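PDB 2XYK: 2-ON-2 hemoglobin from Agrobacterium tumefaciens, which binds heme b and probably binds oxygen at the heme iron, as a truncated hemoglobin. Local coordinates for residues A[4-7]-A[8-12]; A[24-27]-A[28-31]; A[86-89]-A[90-94]. All coordinates share one frame; numbering follows the deposited sequence.

Contact 1: A[4-7]-A[8-12]; sequences ETVT and LYEAI
Thr7 and Glu10 face each other across the first turn of helix 8-12 and close a capping box, with Thr7 at the N-cap position. Going outward, Glu10 CB lies 3.5 Å from Thr7 OG1. CG, set anti to the carbonyl carbon (chi1 -82°), keeps beside the same hydroxyl, and the extended chain beyond it carries the carboxylate back past the start of the helix. There Glu10 OE1 accepts from Thr7 N at 3.0 Å on its anti side, with an N-H...O angle of 153° and the donor tilted from the carboxylate plane; OE1 also lies 3.2 Å from Val6 CB. Glu10 OE2 has a weak hydrogen bond to Ser2 OG. The reciprocal half is straighter: Glu10 N donates to Thr7 OG1 at 3.1 Å and 167°. Ala11 N to Thr7 O, 2.8 Å, begins the helical bonding, while Val6 CG2 approaches Ala11 CB at 4.2 Å. Leu8 points away from the 4-7 segment and packs on Ile113 and Ile114 of helix 108-125. Two side-chain acceptors thus serve two backbone N-H groups at the helix start, and the carboxylate, sitting at the N-terminal end, would probably be stabilised by the helix dipole.

Contact 2: A[24-27]-A[28-31]; sequences RFYE and LMDT
Met29 CE reaches both aromatic rings of the preceding turn, at 3.5 Å from Phe25 CE2 and 3.7 Å from Tyr26 CE1. The methyl approaches each ring obliquely, and Met29 SD stands 5.5 Å from the Tyr26 ring centroid, a Met-aromatic contact. A bend at the last torsion of Met29 (chi3 -63°) turns CE in toward this pair. Phe25 turns its edge to a face of the Tyr26 ring, CD2 standing 3.6 Å above that plane. On another flank, Leu28 CD2 lies 3.3 Å above the Arg24 guanidinium plane, near the middle of the group. The next shell fixes that flat group: Arg24 NH1 makes a salt bridge with Glu27 OE1 at 2.9 Å, nearly in the guanidinium plane but from above the carboxylate plane, and Arg24 NE pairs with Glu103. Helical bonds such as Leu28 N to Arg24 O set the spacing; Thr31 OG1 donates to Glu27 O. Further out, Phe25 meets Trp93 edge-to-face, and Tyr26 packs on Ser49, a heme-binding residue. Helix 14-31 thus turns a largely aromatic, sulfur-bearing side toward the heme, Tyr26 coming within about 5 Å of it, while carboxylates hold the Arg24 guanidinium at its edge and a leucine methyl covers its face.

Contact 3: A[86-89]-A[90-94]; sequences GPAE and RDEWL. With HEM (protoporphyrin IX containing Fe), chain C.
Trp93 and Glu89 are joined by an i to i+4 backbone bond in the first turns of helix 87-104, where the 2-on-2 globin fold places the Trp93 indole on the distal side of the heme. Gly86 is the N-cap. Glu89, bent at chi2 (71°), folds its carboxylate back so that OE1 accepts from Gly86 N at 2.8 Å on its anti side. One residue on, Arg90 bends at chi3 (81°), which brings its guanidinium back over Pro87: Pro87 CA lies 3.7 Å above the plane, at the middle of the group. The same group holds Asp91 side-on. Arg90 NE, at 2.7 Å, and Arg90 NH2 both donate to Asp91 OD1, arriving from one face of the carboxylate while OD1 stays in the guanidinium plane. Arg90 NH1 is bonded to Gln126. The carboxylate of Glu92 leaves the turn for a salt bridge with Arg37. Glu89 O, which accepts from Trp93 N, also comes within 3.6 Å of heme CMB. The chi1 of Trp93, -170°, swings the indole away from 86-89 and lays one face on the porphyrin, with heme CHC 3.4 Å above the indole plane, nearer the ring's margin. Across the heme, His80 is the axial iron ligand. Trp93 NE1 donates at 2.8 Å to a water. The oxygen of that water is bound to the heme iron at 1.9 Å.

Contacts 1, 2 and 3 follow one another along the chain, at the start of helix 8-12, on the last turns of helix 14-31, and at the start of helix 87-104. Contact 1 stands apart: its centre is about 26 Å from that of contact 2 and about 30 Å from that of contact 3, on the opposite side of the chain's centre from the latter. Contacts 2 and 3, with centres about 14 Å apart, touch directly although 54 residues lie between them. The bridge is Phe25 CZ, 3.4 Å from Trp93 NE1, so helix 14-31 backs the indole that covers the heme. The all-helical globin thus has a capped helix start at its surface and two helices converging on its heme pocket.

Contact 1: A[4-7]-A[8-12]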
loop_
_atom_site.group_PDB
_atom_site.type_symbol
_atom_site.label_atom_id
_atom_site.label_comp_id
_atom_site.label_asym_id
_atom_site.label_seq_id
_atom_site.Cartn_x
_atom_site.Cartn_y
_atom_site.Cartn_z
ATOM N N GLU A 4 -4.579 -25.823 7.748
ATOM C CA GLU A 4 -5.565 -26.050 6.664
ATOM C C GLU A 4 -5.957 -24.797 5.893
ATOM O O GLU A 4 -5.863 -24.815 4.684
ATOM C CB GLU A 4 -6.768 -26.937 7.003
ATOM C CG GLU A 4 -7.597 -27.381 5.732
ATOM C CD GLU A 4 -6.920 -28.488 4.871
ATOM O OE1 GLU A 4 -6.589 -29.545 5.441
ATOM O OE2 GLU A 4 -6.742 -28.328 3.621
ATOM N N THR A 5 -6.380 -23.718 6.555
ATOM C CA THR A 5 -6.346 -22.408 5.869
ATOM C C THR A 5 -4.986 -21.718 6.098
ATOM O O THR A 5 -4.205 -22.111 6.970
ATOM C CB THR A 5 -7.511 -21.433 6.246
ATOM O OG1 THR A 5 -7.477 -21.160 7.647
ATOM C CG2 THR A 5 -8.895 -21.999 5.859
ATOM N N VAL A 6 -4.700 -20.705 5.284
ATOM C CA VAL A 6 -3.490 -19.900 5.438
ATOM C C VAL A 6 -3.864 -18.401 5.348
ATOM O O VAL A 6 -4.904 -18.062 4.809
ATOM C CB VAL A 6 -2.428 -20.279 4.354
ATOM C CG1 VAL A 6 -2.038 -21.757 4.459
ATOM C CG2 VAL A 6 -2.941 -19.977 2.968
ATOM N N THR A 7 -3.019 -17.505 5.861
ATOM C CA THR A 7 -3.268 -16.042 5.710
ATOM C C THR A 7 -2.951 -15.547 4.306
ATOM O O THR A 7 -2.253 -16.224 3.543
ATOM C CB THR A 7 -2.438 -15.202 6.720
ATOM O OG1 THR A 7 -1.049 -15.551 6.600
ATOM C CG2 THR A 7 -2.902 -15.494 8.143
ATOM N N LEU A 8 -3.457 -14.367 3.953
ATOM C CA LEU A 8 -3.019 -13.719 2.719
ATOM C C LEU A 8 -1.483 -13.561 2.687
ATOM O O LEU A 8 -0.846 -13.781 1.634
ATOM C CB LEU A 8 -3.693 -12.356 2.531
ATOM C CG LEU A 8 -5.102 -12.352 1.949
ATOM C CD1 LEU A 8 -5.817 -11.068 2.338
ATOM C CD2 LEU A 8 -5.027 -12.519 0.408
ATOM N N TYR A 9 -0.897 -13.174 3.830
ATOM C CA TYR A 9 0.561 -12.995 3.946
ATOM C C TYR A 9 1.265 -14.270 3.523
ATOM O O TYR A 9 2.156 -14.240 2.661
ATOM C CB TYR A 9 0.945 -12.674 5.388
ATOM C CG TYR A 9 2.383 -12.235 5.673
ATOM C CD1 TYR A 9 2.846 -10.952 5.311
ATOM C CD2 TYR A 9 3.253 -13.067 6.395
ATOM C CE1 TYR A 9 4.152 -10.531 5.643
ATOM C CE2 TYR A 9 4.569 -12.654 6.734
ATOM C CZ TYR A 9 5.014 -11.394 6.357
ATOM O OH TYR A 9 6.296 -10.980 6.705
ATOM N N GLU A 10 0.866 -15.385 4.140
ATOM C CA GLU A 10 1.420 -16.697 3.772
ATOM C C GLU A 10 1.207 -16.974 2.287
ATOM O O GLU A 10 2.143 -17.320 1.550
ATOM C CB GLU A 10 0.773 -17.798 4.620
ATOM C CG GLU A 10 1.387 -17.953 5.993
ATOM C CD GLU A 10 0.571 -18.892 6.912
ATOM O OE1 GLU A 10 -0.634 -19.090 6.660
ATOM O OE2 GLU A 10 1.137 -19.407 7.882
ATOM N N ALA A 11 -0.030 -16.783 1.850
ATOM C CA ALA A 11 -0.456 -17.093 0.468
ATOM C C ALA A 11 0.358 -16.396 -0.655
ATOM O O ALA A 11 0.581 -16.980 -1.722
ATOM C CB ALA A 11 -1.975 -16.809 0.316
ATOM N N ILE A 12 0.754 -15.140 -0.440
ATOM C CA ILE A 12 1.471 -14.369 -1.475
ATOM C C ILE A 12 2.989 -14.496 -1.380
ATOM O O ILE A 12 3.686 -14.010 -2.251
ATOM C CB ILE A 12 1.096 -12.866 -1.463
ATOM C CG1 ILE A 12 1.686 -12.147 -0.226
ATOM C CG2 ILE A 12 -0.441 -12.671 -1.616
ATOM C CD1 ILE A 12 1.564 -10.593 -0.278
#

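Contact 2: A[24-27]-A[28-31]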
loop_
_atom_site.group_PDB
_atom_site.type_symbol
_atom_site.label_atom_id
_atom_site.label_comp_id
_atom_site.label_asym_id
_atom_site.label_seq_id
_atom_site.Cartn_x
_atom_site.Cartn_y
_atom_site.Cartn_z
ATOM N N ARG A 24 8.498 -1.694 -5.214
ATOM C CA ARG A 24 8.059 -1.408 -6.573
ATOM C C ARG A 24 7.025 -0.269 -6.616
ATOM O O ARG A 24 6.996 0.490 -7.577
ATOM C CB ARG A 24 7.483 -2.675 -7.240
ATOM C CG ARG A 24 7.100 -2.502 -8.731
ATOM C CD ARG A 24 8.346 -2.068 -9.572
ATOM N NE ARG A 24 8.055 -1.959 -11.009
ATOM C CZ ARG A 24 8.710 -1.182 -11.874
ATOM N NH1 ARG A 24 9.693 -0.390 -11.466
ATOM N NH2 ARG A 24 8.358 -1.184 -13.157
ATOM N N PHE A 25 6.158 -0.191 -5.599
ATOM C CA PHE A 25 5.148 0.885 -5.483
ATOM C C PHE A 25 5.756 2.293 -5.460
ATOM O O PHE A 25 5.342 3.153 -6.224
ATOM C CB PHE A 25 4.304 0.672 -4.221
ATOM C CG PHE A 25 3.298 1.766 -3.952
ATOM C CD1 PHE A 25 2.220 1.975 -4.816
ATOM C CD2 PHE A 25 3.403 2.560 -2.803
ATOM C CE1 PHE A 25 1.268 2.988 -4.559
ATOM C CE2 PHE A 25 2.461 3.575 -2.546
ATOM C CZ PHE A 25 1.393 3.778 -3.428
ATOM N N TYR A 26 6.727 2.522 -4.569
ATOM C CA TYR A 26 7.378 3.835 -4.440
ATOM C C TYR A 26 8.285 4.125 -5.647
ATOM O O TYR A 26 8.387 5.264 -6.072
ATOM C CB TYR A 26 8.112 3.980 -3.087
ATOM C CG TYR A 26 7.108 4.107 -1.956
ATOM C CD1 TYR A 26 6.397 5.270 -1.777
ATOM C CD2 TYR A 26 6.810 3.024 -1.134
ATOM C CE1 TYR A 26 5.432 5.378 -0.792
ATOM C CE2 TYR A 26 5.869 3.126 -0.130
ATOM C CZ TYR A 26 5.176 4.298 0.027
ATOM O OH TYR A 26 4.232 4.400 1.010
ATOM N N GLU A 27 8.899 3.082 -6.210
ATOM C CA GLU A 27 9.659 3.207 -7.471
ATOM C C GLU A 27 8.784 3.716 -8.620
ATOM O O GLU A 27 9.116 4.719 -9.274
ATOM C CB GLU A 27 10.253 1.850 -7.837
ATOM C CG GLU A 27 11.263 1.862 -8.964
ATOM C CD GLU A 27 11.691 0.431 -9.364
ATOM O OE1 GLU A 27 11.034 -0.546 -8.927
ATOM O OE2 GLU A 27 12.690 0.290 -10.121
ATOM N N LEU A 28 7.660 3.037 -8.868
ATOM C CA LEU A 28 6.709 3.524 -9.879
ATOM C C LEU A 28 6.235 4.956 -9.561
ATOM O O LEU A 28 6.085 5.771 -10.455
ATOM C CB LEU A 28 5.517 2.565 -10.042
ATOM C CG LEU A 28 5.829 1.192 -10.676
ATOM C CD1 LEU A 28 4.626 0.275 -10.570
ATOM C CD2 LEU A 28 6.324 1.299 -12.152
ATOM N N MET A 29 6.031 5.258 -8.279
ATOM C CA MET A 29 5.533 6.575 -7.873
ATOM C C MET A 29 6.575 7.656 -8.166
ATOM O O MET A 29 6.236 8.767 -8.536
ATOM C CB MET A 29 5.145 6.584 -6.391
ATOM C CG MET A 29 4.346 7.827 -6.007
ATOM S SD MET A 29 4.312 8.152 -4.250
ATOM C CE MET A 29 3.468 6.680 -3.675
ATOM N N ASP A 30 7.845 7.280 -8.030
ATOM C CA ASP A 30 8.974 8.166 -8.243
ATOM C C ASP A 30 9.398 8.309 -9.717
ATOM O O ASP A 30 10.088 9.273 -10.066
ATOM C CB ASP A 30 10.157 7.699 -7.382
ATOM C CG ASP A 30 11.115 8.837 -7.046
ATOM O OD1 ASP A 30 10.669 10.010 -6.953
ATOM O OD2 ASP A 30 12.320 8.561 -6.889
ATOM N N THR A 31 9.004 7.353 -10.568
ATOM C CA THR A 31 9.548 7.275 -11.932
ATOM C C THR A 31 8.518 7.454 -13.037
ATOM O O THR A 31 8.888 7.866 -14.133
ATOM C CB THR A 31 10.383 5.972 -12.220
ATOM O OG1 THR A 31 9.533 4.833 -12.166
ATOM C CG2 THR A 31 11.545 5.805 -11.237
#

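Contact 3: A[86-89]-A[90-94]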
loop_
_atom_site.group_PDB
_atom_site.type_symbol
_atom_site.label_atom_id
_atom_site.label_comp_id
_atom_site.label_asym_id
_atom_site.label_seq_id
_atom_site.Cartn_x
_atom_site.Cartn_y
_atom_site.Cartn_z
ATOM N N GLY A 86 -6.751 14.954 -3.655
ATOM C CA GLY A 86 -7.899 15.027 -4.563
ATOM C C GLY A 86 -7.975 13.793 -5.454
ATOM O O GLY A 86 -7.184 12.863 -5.282
ATOM N N PRO A 87 -8.890 13.798 -6.446
ATOM C CA PRO A 87 -9.091 12.637 -7.335
ATOM C C PRO A 87 -7.776 12.212 -7.995
ATOM O O PRO A 87 -7.517 11.032 -8.131
ATOM C CB PRO A 87 -10.069 13.156 -8.395
ATOM C CG PRO A 87 -10.764 14.339 -7.750
ATOM C CD PRO A 87 -9.765 14.937 -6.791
ATOM N N ALA A 88 -6.936 13.180 -8.359
ATOM C CA ALA A 88 -5.682 12.900 -9.066
ATOM C C ALA A 88 -4.666 12.147 -8.199
ATOM O O ALA A 88 -4.078 11.150 -8.643
ATOM C CB ALA A 88 -5.059 14.203 -9.645
ATOM N N GLU A 89 -4.478 12.610 -6.960
ATOM C CA GLU A 89 -3.533 11.974 -6.043
ATOM C C GLU A 89 -4.042 10.581 -5.795
ATOM O O GLU A 89 -3.268 9.631 -5.800
ATOM C CB GLU A 89 -3.374 12.761 -4.716
ATOM C CG GLU A 89 -2.631 14.091 -4.879
ATOM C CD GLU A 89 -3.446 15.162 -5.634
ATOM O OE1 GLU A 89 -4.676 15.133 -5.535
ATOM O OE2 GLU A 89 -2.858 16.028 -6.330
ATOM N N ARG A 90 -5.359 10.477 -5.618
ATOM C CA ARG A 90 -6.029 9.207 -5.388
ATOM C C ARG A 90 -5.839 8.197 -6.527
ATOM O O ARG A 90 -5.438 7.071 -6.261
ATOM C CB ARG A 90 -7.510 9.425 -5.084
ATOM C CG ARG A 90 -8.377 8.141 -5.037
ATOM C CD ARG A 90 -9.850 8.537 -5.368
ATOM N NE ARG A 90 -10.083 8.682 -6.819
ATOM C CZ ARG A 90 -11.042 9.428 -7.367
ATOM N NH1 ARG A 90 -11.858 10.136 -6.603
ATOM N NH2 ARG A 90 -11.185 9.463 -8.690
ATOM N N ASP A 91 -6.158 8.576 -7.771
ATOM C CA ASP A 91 -6.097 7.613 -8.885
ATOM C C ASP A 91 -4.656 7.243 -9.260
ATOM O O ASP A 91 -4.401 6.145 -9.772
ATOM C CB ASP A 91 -6.808 8.151 -10.126
ATOM C CG ASP A 91 -8.298 8.322 -9.916
ATOM O OD1 ASP A 91 -8.875 7.693 -8.987
ATOM O OD2 ASP A 91 -8.887 9.105 -10.679
ATOM N N GLU A 92 -3.724 8.168 -9.024
ATOM C CA GLU A 92 -2.297 7.940 -9.299
ATOM C C GLU A 92 -1.630 7.027 -8.275
ATOM O O GLU A 92 -0.712 6.273 -8.627
ATOM C CB GLU A 92 -1.546 9.268 -9.413
ATOM C CG GLU A 92 -1.935 10.058 -10.674
ATOM C CD GLU A 92 -1.244 11.425 -10.751
ATOM O OE1 GLU A 92 -0.314 11.686 -9.967
ATOM O OE2 GLU A 92 -1.628 12.219 -11.609
ATOM N N TRP A 93 -2.096 7.087 -7.022
ATOM C CA TRP A 93 -1.726 6.126 -5.969
ATOM C C TRP A 93 -2.237 4.727 -6.395
ATOM O O TRP A 93 -1.519 3.734 -6.398
ATOM C CB TRP A 93 -2.393 6.578 -4.627
ATOM C CG TRP A 93 -1.933 5.831 -3.376
ATOM C CD1 TRP A 93 -1.035 6.275 -2.422
ATOM C CD2 TRP A 93 -2.329 4.505 -2.964
ATOM N NE1 TRP A 93 -0.874 5.306 -1.436
ATOM C CE2 TRP A 93 -1.665 4.226 -1.743
ATOM C CE3 TRP A 93 -3.194 3.534 -3.504
ATOM C CZ2 TRP A 93 -1.832 3.014 -1.065
ATOM C CZ3 TRP A 93 -3.352 2.317 -2.833
ATOM C CH2 TRP A 93 -2.689 2.077 -1.622
ATOM N N LEU A 94 -3.494 4.664 -6.792
ATOM C CA LEU A 94 -4.109 3.405 -7.236
ATOM C C LEU A 94 -3.438 2.851 -8.496
ATOM O O LEU A 94 -3.270 1.638 -8.640
ATOM C CB LEU A 94 -5.616 3.606 -7.458
ATOM C CG LEU A 94 -6.448 3.769 -6.174
ATOM C CD1 LEU A 94 -7.827 4.345 -6.531
ATOM C CD2 LEU A 94 -6.563 2.374 -5.428
HETATM C CHA HEM C . 1.108 7.688 4.502
HETATM C CHB HEM C . -0.733 9.379 0.261
HETATM C CHC HEM C . -3.961 5.713 0.357
HETATM C CHD HEM C . -1.368 3.532 3.808
HETATM C C1A HEM C . 0.842 8.491 3.398
HETATM C C2A HEM C . 1.419 9.796 3.129
HETATM C C3A HEM C . 0.916 10.266 1.982
HETATM C C4A HEM C . 0.001 9.270 1.450
HETATM C CMA HEM C . 1.210 11.625 1.266
HETATM C CAA HEM C . 2.445 10.476 4.072
HETATM C CBA HEM C . 3.819 9.810 3.813
HETATM C CGA HEM C . 4.787 9.840 4.995
HETATM O O1A HEM C . 4.428 10.169 6.164
HETATM O O2A HEM C . 5.976 9.505 4.773
HETATM C C1B HEM C . -1.801 8.564 -0.086
HETATM C C2B HEM C . -2.730 8.713 -1.202
HETATM C C3B HEM C . -3.610 7.687 -1.150
HETATM C C4B HEM C . -3.268 6.859 -0.011
HETATM C CMB HEM C . -2.717 9.823 -2.267
HETATM C CAB HEM C . -4.804 7.372 -2.091
HETATM C CBB HEM C . -5.926 8.094 -2.026
HETATM C C1C HEM C . -3.530 4.781 1.259
HETATM C C2C HEM C . -4.116 3.485 1.474
HETATM C C3C HEM C . -3.403 2.857 2.420
HETATM C C4C HEM C . -2.340 3.762 2.839
HETATM C CMC HEM C . -5.358 3.000 0.687
HETATM C CAC HEM C . -3.665 1.433 2.990
HETATM C CBC HEM C . -3.746 0.368 2.160
HETATM C C1D HEM C . -0.516 4.448 4.399
HETATM C C2D HEM C . 0.258 4.252 5.616
HETATM C C3D HEM C . 1.022 5.547 5.829
HETATM C C4D HEM C . 0.645 6.405 4.732
HETATM C CMD HEM C . 0.299 2.980 6.498
HETATM C CAD HEM C . 1.997 5.885 6.985
HETATM C CBD HEM C . 1.090 6.501 8.055
HETATM C CGD HEM C . 1.891 7.078 9.202
HETATM O O1D HEM C . 2.410 8.221 9.089
HETATM O O2D HEM C . 2.007 6.366 10.219
HETATM N NA HEM C . -0.015 8.197 2.355
HETATM N NB HEM C . -2.156 7.412 0.600
HETATM N NC HEM C . -2.459 4.929 2.106
HETATM N ND HEM C . -0.249 5.716 3.916
HETATM FE FE HEM C . -1.238 6.554 2.277
HETATM O O HOH W 1 0.054 5.615 1.186
#